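Local structure of beta-lactamase-like protein (Novosphingobium pentaromativorans US6-1, 6AUF) at residues 105-109 and 110-114; 132-135 and 136-140; 235-238 and 239-243. The protein probably hydrolyses the amide bond of beta-lactam antibiotics with the aid of two zinc ions, as a B3-type metallo-beta-lactamase. One frame throughout, in Å; residues are numbered along the deposited sequence.

Interaction 1: 105-109 and 110-114. With ZN (zinc ion), chain C; ZN (zinc ion), chain B.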
# COMPACT_ATOMS: atom_id res chain seq x y z
N THR A 105 2.98 -4.16 -4.93
CA THR A 105 2.29 -2.88 -4.91
C THR A 105 1.01 -2.98 -4.11
O THR A 105 0.38 -4.04 -4.04
CB THR A 105 1.94 -2.37 -6.32
OG1 THR A 105 1.20 -3.37 -7.04
CG2 THR A 105 3.21 -2.01 -7.08
N SER A 106 0.63 -1.86 -3.49
CA SER A 106 -0.70 -1.75 -2.91
C SER A 106 -1.73 -1.51 -4.01
O SER A 106 -2.60 -2.35 -4.26
CB SER A 106 -0.71 -0.62 -1.87
OG SER A 106 -0.29 0.57 -2.49
N HIS A 107 -1.62 -0.37 -4.71
CA HIS A 107 -2.53 -0.09 -5.81
C HIS A 107 -1.79 0.72 -6.87
O HIS A 107 -0.63 1.08 -6.70
CB HIS A 107 -3.83 0.57 -5.32
CG HIS A 107 -3.70 2.02 -4.97
ND1 HIS A 107 -3.65 2.48 -3.67
CD2 HIS A 107 -3.69 3.13 -5.75
CE1 HIS A 107 -3.61 3.80 -3.66
NE2 HIS A 107 -3.61 4.22 -4.91
N GLU A 108 -2.46 0.96 -7.99
CA GLU A 108 -1.79 1.24 -9.26
C GLU A 108 -1.77 2.73 -9.60
O GLU A 108 -1.89 3.11 -10.76
CB GLU A 108 -2.46 0.43 -10.37
CG GLU A 108 -3.88 0.88 -10.79
CD GLU A 108 -4.99 0.30 -9.93
OE1 GLU A 108 -6.15 0.26 -10.41
OE2 GLU A 108 -4.72 -0.13 -8.79
N HIS A 109 -1.59 3.58 -8.60
CA HIS A 109 -1.48 5.01 -8.81
C HIS A 109 -0.03 5.46 -8.70
O HIS A 109 0.79 4.80 -8.06
CB HIS A 109 -2.36 5.76 -7.81
CG HIS A 109 -3.83 5.57 -8.06
ND1 HIS A 109 -4.78 5.75 -7.08
CD2 HIS A 109 -4.50 5.21 -9.18
CE1 HIS A 109 -5.98 5.52 -7.59
NE2 HIS A 109 -5.83 5.19 -8.86
N HIS A 110 0.28 6.59 -9.36
CA HIS A 110 1.67 7.05 -9.49
C HIS A 110 2.31 7.35 -8.13
O HIS A 110 3.52 7.14 -7.95
CB HIS A 110 1.73 8.31 -10.35
CG HIS A 110 1.13 9.49 -9.67
ND1 HIS A 110 1.85 10.33 -8.85
CD2 HIS A 110 -0.15 9.93 -9.62
CE1 HIS A 110 1.06 11.26 -8.37
NE2 HIS A 110 -0.16 11.05 -8.82
N ASP A 111 1.53 7.87 -7.19
CA ASP A 111 2.09 8.24 -5.89
C ASP A 111 2.57 7.03 -5.11
O ASP A 111 3.38 7.18 -4.18
CB ASP A 111 1.05 9.00 -5.08
CG ASP A 111 -0.28 8.28 -5.06
OD1 ASP A 111 -0.66 7.77 -6.14
OD2 ASP A 111 -0.93 8.21 -4.00
N HIS A 112 2.07 5.84 -5.43
CA HIS A 112 2.49 4.63 -4.73
C HIS A 112 3.39 3.73 -5.54
O HIS A 112 4.24 3.05 -4.97
CB HIS A 112 1.26 3.83 -4.29
CG HIS A 112 0.35 4.59 -3.38
ND1 HIS A 112 0.55 4.66 -2.02
CD2 HIS A 112 -0.75 5.32 -3.64
CE1 HIS A 112 -0.40 5.40 -1.47
NE2 HIS A 112 -1.21 5.81 -2.43
N ALA A 113 3.22 3.72 -6.86
CA ALA A 113 3.97 2.84 -7.74
C ALA A 113 4.74 3.63 -8.78
O ALA A 113 5.31 3.04 -9.71
CB ALA A 113 3.03 1.82 -8.41
N GLY A 114 4.79 4.96 -8.64
CA GLY A 114 5.32 5.81 -9.69
C GLY A 114 6.74 5.48 -10.13
O GLY A 114 7.12 5.75 -11.27
ZN ZN C . -4.76 5.94 -5.19
ZN ZN B . -2.35 7.40 -2.31
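H109 and the two residues that follow it at one helical turn, H112 and A113, carry this contact, which is the HxHxDH motif of the metallo-beta-lactamase fold folding round its own zinc site. H109 sits at the N-cap position of helix 110-113, and its carbonyl oxygen takes two backbone donors: A113 N at 2.9 Å from H109 O, nearly in line with the C=O, and H112 N at 3.1 Å from the same O, approaching from above the carbonyl plane. This turn separates the ligands into two sets. H107 NE2 (2.1 Å) and H109 ND1 (1.9 Å) bind one zinc ion together with H185, while D111 OD2 and H112 NE2, the latter at 2.0 Å, bind the other together with H251. Histidine suits positions 107 and 109 because one ring nitrogen can hold the metal while the other is held by a second shell: D210 takes H107 ND1 and D146 takes H109 NE2, and these acceptors fix the rotation of the two rings. The H107 and H112 rings lie obliquely, their centroids 4.4 Å apart and planes at 58°. Small A113 turns its methyl toward the T105 methyl, CB to CG2 at 4.1 Å, in a buried corner. D111 has its CG wedged between backbone N and carbonyl carbon (chi1 49°), and this brings OD1 back to H109 CB, 3.1 Å away.

Interaction 2: 132-135 and 136-140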
# COMPACT_ATOMS: atom_id res chain seq x y z
N SER A 132 -6.17 -7.86 -11.49
CA SER A 132 -6.91 -6.61 -11.62
C SER A 132 -6.01 -5.38 -11.77
O SER A 132 -6.51 -4.30 -12.14
CB SER A 132 -7.83 -6.45 -10.42
OG SER A 132 -8.67 -7.58 -10.29
N ALA A 133 -4.72 -5.50 -11.48
CA ALA A 133 -3.79 -4.40 -11.63
C ALA A 133 -2.90 -4.50 -12.85
O ALA A 133 -2.38 -3.48 -13.30
CB ALA A 133 -2.91 -4.27 -10.37
N ARG A 134 -2.74 -5.70 -13.42
CA ARG A 134 -1.70 -5.94 -14.43
C ARG A 134 -1.76 -4.93 -15.57
O ARG A 134 -0.74 -4.35 -15.95
CB ARG A 134 -1.82 -7.37 -14.97
CG ARG A 134 -0.58 -7.83 -15.72
CD ARG A 134 -0.91 -8.95 -16.67
NE ARG A 134 -2.10 -8.60 -17.43
CZ ARG A 134 -2.09 -7.88 -18.54
NH1 ARG A 134 -0.94 -7.44 -19.03
NH2 ARG A 134 -3.23 -7.60 -19.16
N GLN A 135 -2.95 -4.71 -16.13
CA GLN A 135 -3.07 -3.83 -17.30
C GLN A 135 -2.47 -2.45 -17.03
O GLN A 135 -1.66 -1.96 -17.82
CB GLN A 135 -4.53 -3.71 -17.73
CG GLN A 135 -4.99 -4.86 -18.57
CD GLN A 135 -4.41 -4.82 -19.97
OE1 GLN A 135 -4.16 -5.86 -20.59
NE2 GLN A 135 -4.20 -3.61 -20.48
N VAL A 136 -2.89 -1.80 -15.94
CA VAL A 136 -2.34 -0.48 -15.62
C VAL A 136 -0.83 -0.56 -15.44
O VAL A 136 -0.07 0.20 -16.05
CB VAL A 136 -3.03 0.10 -14.37
CG1 VAL A 136 -2.26 1.32 -13.88
CG2 VAL A 136 -4.50 0.44 -14.66
N LEU A 137 -0.37 -1.48 -14.60
CA LEU A 137 1.06 -1.62 -14.32
C LEU A 137 1.88 -1.77 -15.60
O LEU A 137 2.95 -1.16 -15.74
CB LEU A 137 1.30 -2.82 -13.41
CG LEU A 137 1.61 -2.50 -11.96
CD1 LEU A 137 0.93 -1.21 -11.58
CD2 LEU A 137 1.17 -3.64 -11.06
N GLU A 138 1.40 -2.57 -16.56
CA GLU A 138 2.16 -2.80 -17.78
C GLU A 138 1.95 -1.71 -18.82
O GLU A 138 2.59 -1.74 -19.88
CB GLU A 138 1.81 -4.18 -18.35
CG GLU A 138 2.29 -5.32 -17.46
CD GLU A 138 2.18 -6.69 -18.09
OE1 GLU A 138 1.28 -6.91 -18.93
OE2 GLU A 138 3.00 -7.57 -17.74
N SER A 139 1.09 -0.73 -18.55
CA SER A 139 0.84 0.38 -19.46
C SER A 139 1.09 1.74 -18.84
O SER A 139 1.26 2.71 -19.58
CB SER A 139 -0.60 0.34 -19.98
OG SER A 139 -1.51 0.81 -19.00
N GLY A 140 1.12 1.84 -17.51
CA GLY A 140 1.31 3.11 -16.83
C GLY A 140 0.09 3.99 -16.76
O GLY A 140 0.05 4.90 -15.93
O HOH W 1 -5.56 -2.85 -14.82
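R134 swings its CG anti to the backbone N (chi1 -164°), and E138, one helical turn on, keeps its CG beside the N (chi1 -67°) with the chain extended beyond it. R134 leaves the backbone pointing away from 136-140, and a bend at chi3 (47°) returns its guanidinium to the glutamate. There NH1 meets E138 OE1 at the edge of the guanidinium, near its plane, the guanidinium and carboxylate planes standing nearly perpendicular to each other. An i to i+4 salt bridge of opposite charges is the natural reading, but the two atoms are modelled too close for their exact placement to be trusted. The aliphatic part of R134 joins in, its CG lying 3.8 Å from E138 CD. The other carboxylate oxygen, OE2, accepts from V160 N, which ties the glutamate to the following loop.

Beneath these polar groups runs the ordinary helical ladder: L137 N donates to A133 O at 3.1 Å, and E138 N to R134 O at 2.8 Å. A water bridges S132 O and V136 N, 3.2 Å from the former and 3.1 Å from the latter, a bond pattern consistent with an irregular first turn. The A133 methyl meets L137 CD2 at 4.2 Å, the small alanine and the branched leucine both sitting on the buried flank. G140 is the first residue to leave helical angles, with a positive phi that glycine adopts readily.

In the fold, helix 131-139 is the crossover of a beta-alpha-beta unit between strands 126-130 and 162-164, parallel neighbours in the seven-stranded sheet; L137 also leans on F155 of the intervening loop.

Interaction 3: 235-238 and 239-243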
# COMPACT_ATOMS: atom_id res chain seq x y z
N GLY A 235 -14.10 -5.44 -1.64
CA GLY A 235 -12.85 -4.99 -1.07
C GLY A 235 -12.99 -4.60 0.39
O GLY A 235 -12.16 -4.97 1.22
N LEU A 236 -14.04 -3.84 0.72
CA LEU A 236 -14.28 -3.49 2.11
C LEU A 236 -14.40 -4.75 2.96
O LEU A 236 -13.87 -4.82 4.08
CB LEU A 236 -15.54 -2.65 2.24
CG LEU A 236 -15.49 -1.34 1.48
CD1 LEU A 236 -16.81 -0.59 1.61
CD2 LEU A 236 -14.33 -0.53 1.99
N SER A 237 -15.09 -5.75 2.43
CA SER A 237 -15.32 -6.96 3.21
C SER A 237 -14.02 -7.71 3.44
O SER A 237 -13.76 -8.18 4.55
CB SER A 237 -16.36 -7.83 2.50
OG SER A 237 -16.23 -9.19 2.90
N ARG A 238 -13.17 -7.80 2.42
CA ARG A 238 -11.89 -8.48 2.59
C ARG A 238 -10.94 -7.69 3.50
O ARG A 238 -10.23 -8.28 4.32
CB ARG A 238 -11.25 -8.74 1.23
CG ARG A 238 -11.97 -9.89 0.47
CD ARG A 238 -11.58 -9.94 -0.99
NE ARG A 238 -12.34 -10.95 -1.71
CZ ARG A 238 -12.26 -11.17 -3.02
NH1 ARG A 238 -11.45 -10.45 -3.77
NH2 ARG A 238 -13.00 -12.11 -3.56
N ILE A 239 -10.91 -6.36 3.36
CA ILE A 239 -10.04 -5.56 4.20
C ILE A 239 -10.39 -5.78 5.66
O ILE A 239 -9.51 -5.93 6.52
CB ILE A 239 -10.13 -4.07 3.80
CG1 ILE A 239 -9.34 -3.79 2.54
CG2 ILE A 239 -9.62 -3.17 4.93
CD1 ILE A 239 -9.59 -2.40 2.01
N ALA A 240 -11.69 -5.82 5.96
CA ALA A 240 -12.14 -5.87 7.35
C ALA A 240 -11.78 -7.20 8.00
O ALA A 240 -11.71 -7.27 9.24
CB ALA A 240 -13.64 -5.63 7.42
N GLN A 241 -11.53 -8.23 7.19
CA GLN A 241 -11.31 -9.58 7.69
C GLN A 241 -9.86 -10.03 7.56
O GLN A 241 -9.57 -11.18 7.89
CB GLN A 241 -12.22 -10.56 6.94
CG GLN A 241 -13.59 -10.68 7.57
CD GLN A 241 -14.66 -10.80 6.54
OE1 GLN A 241 -15.30 -9.81 6.17
NE2 GLN A 241 -14.87 -12.03 6.05
N LEU A 242 -8.97 -9.17 7.08
CA LEU A 242 -7.55 -9.49 7.05
C LEU A 242 -7.07 -9.90 8.44
O LEU A 242 -7.48 -9.29 9.44
CB LEU A 242 -6.74 -8.28 6.58
CG LEU A 242 -7.07 -7.67 5.23
CD1 LEU A 242 -6.17 -6.47 4.93
CD2 LEU A 242 -6.97 -8.75 4.13
N PRO A 243 -6.21 -10.91 8.55
CA PRO A 243 -5.44 -11.08 9.80
C PRO A 243 -4.61 -9.83 10.02
O PRO A 243 -3.86 -9.41 9.14
CB PRO A 243 -4.59 -12.32 9.53
CG PRO A 243 -4.51 -12.42 8.05
CD PRO A 243 -5.78 -11.84 7.50
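I239 lies back along the helix against the carbonyl of G235, one turn earlier: its CG1 is 3.3 Å from G235 O, while I239 N donates to that same oxygen at 2.8 Å. Helix 226-241 belongs to a beta-alpha-beta unit between strands 203-208 and 246-248, parallel neighbours in the five-stranded sheet. G235 brings no side chain here, and the isoleucine, with CG1 beside its backbone N (chi1 -77°) and the chain then extended, is turned to the buried side, toward Y276 and S277 of helix 272-292. R238 leaves at about a right angle to I239, its CB directed away from the following residues, and is extended from CG to NE. Further on, L242 turns its branched end back to the R238 carbonyl, its CD2 and CG both 3.3 Å from R238 O. A branched apolar group suits this place, between that carbonyl and S191 of strand 190-197.

The methyl of A240 touches S277; A240 N bonds L236 O at 3.0 Å, and S277 OG shares that oxygen. Q241 N makes its better bond to R238 O, at 3.2 Å and from above the carbonyl plane, and only a weak one to S237 O. No side-chain polar bond is settled across the two segments; R238 NH1 is satisfied by E181 O, which implies that this turn is held by its backbone and by apolar groups lying against carbonyls.

Overall arrangement
Interaction 1 is the buried, metal-binding core; interactions 2 and 3 are partly buried turns of helices 131-139 and 226-241. The first two meet directly, with E108 CG against V136 CG1 at 3.5 Å and T105 near L137, so helix 131-139 backs the zinc loop. Interaction 3 lies about 20 Å from interaction 1, centre to centre, and belongs to the other half of the fold, by the five-stranded sheet and helix 272-292. Their chemistry differs accordingly: metal ligation with histidine and carboxylate, a pairing of opposite charges, uncertain in its exact placing, above an apolar flank, and a backbone ladder with apolar cover. E181 is common to interactions 2 and 3, receiving S132 on its carboxylate and R238 on its carbonyl.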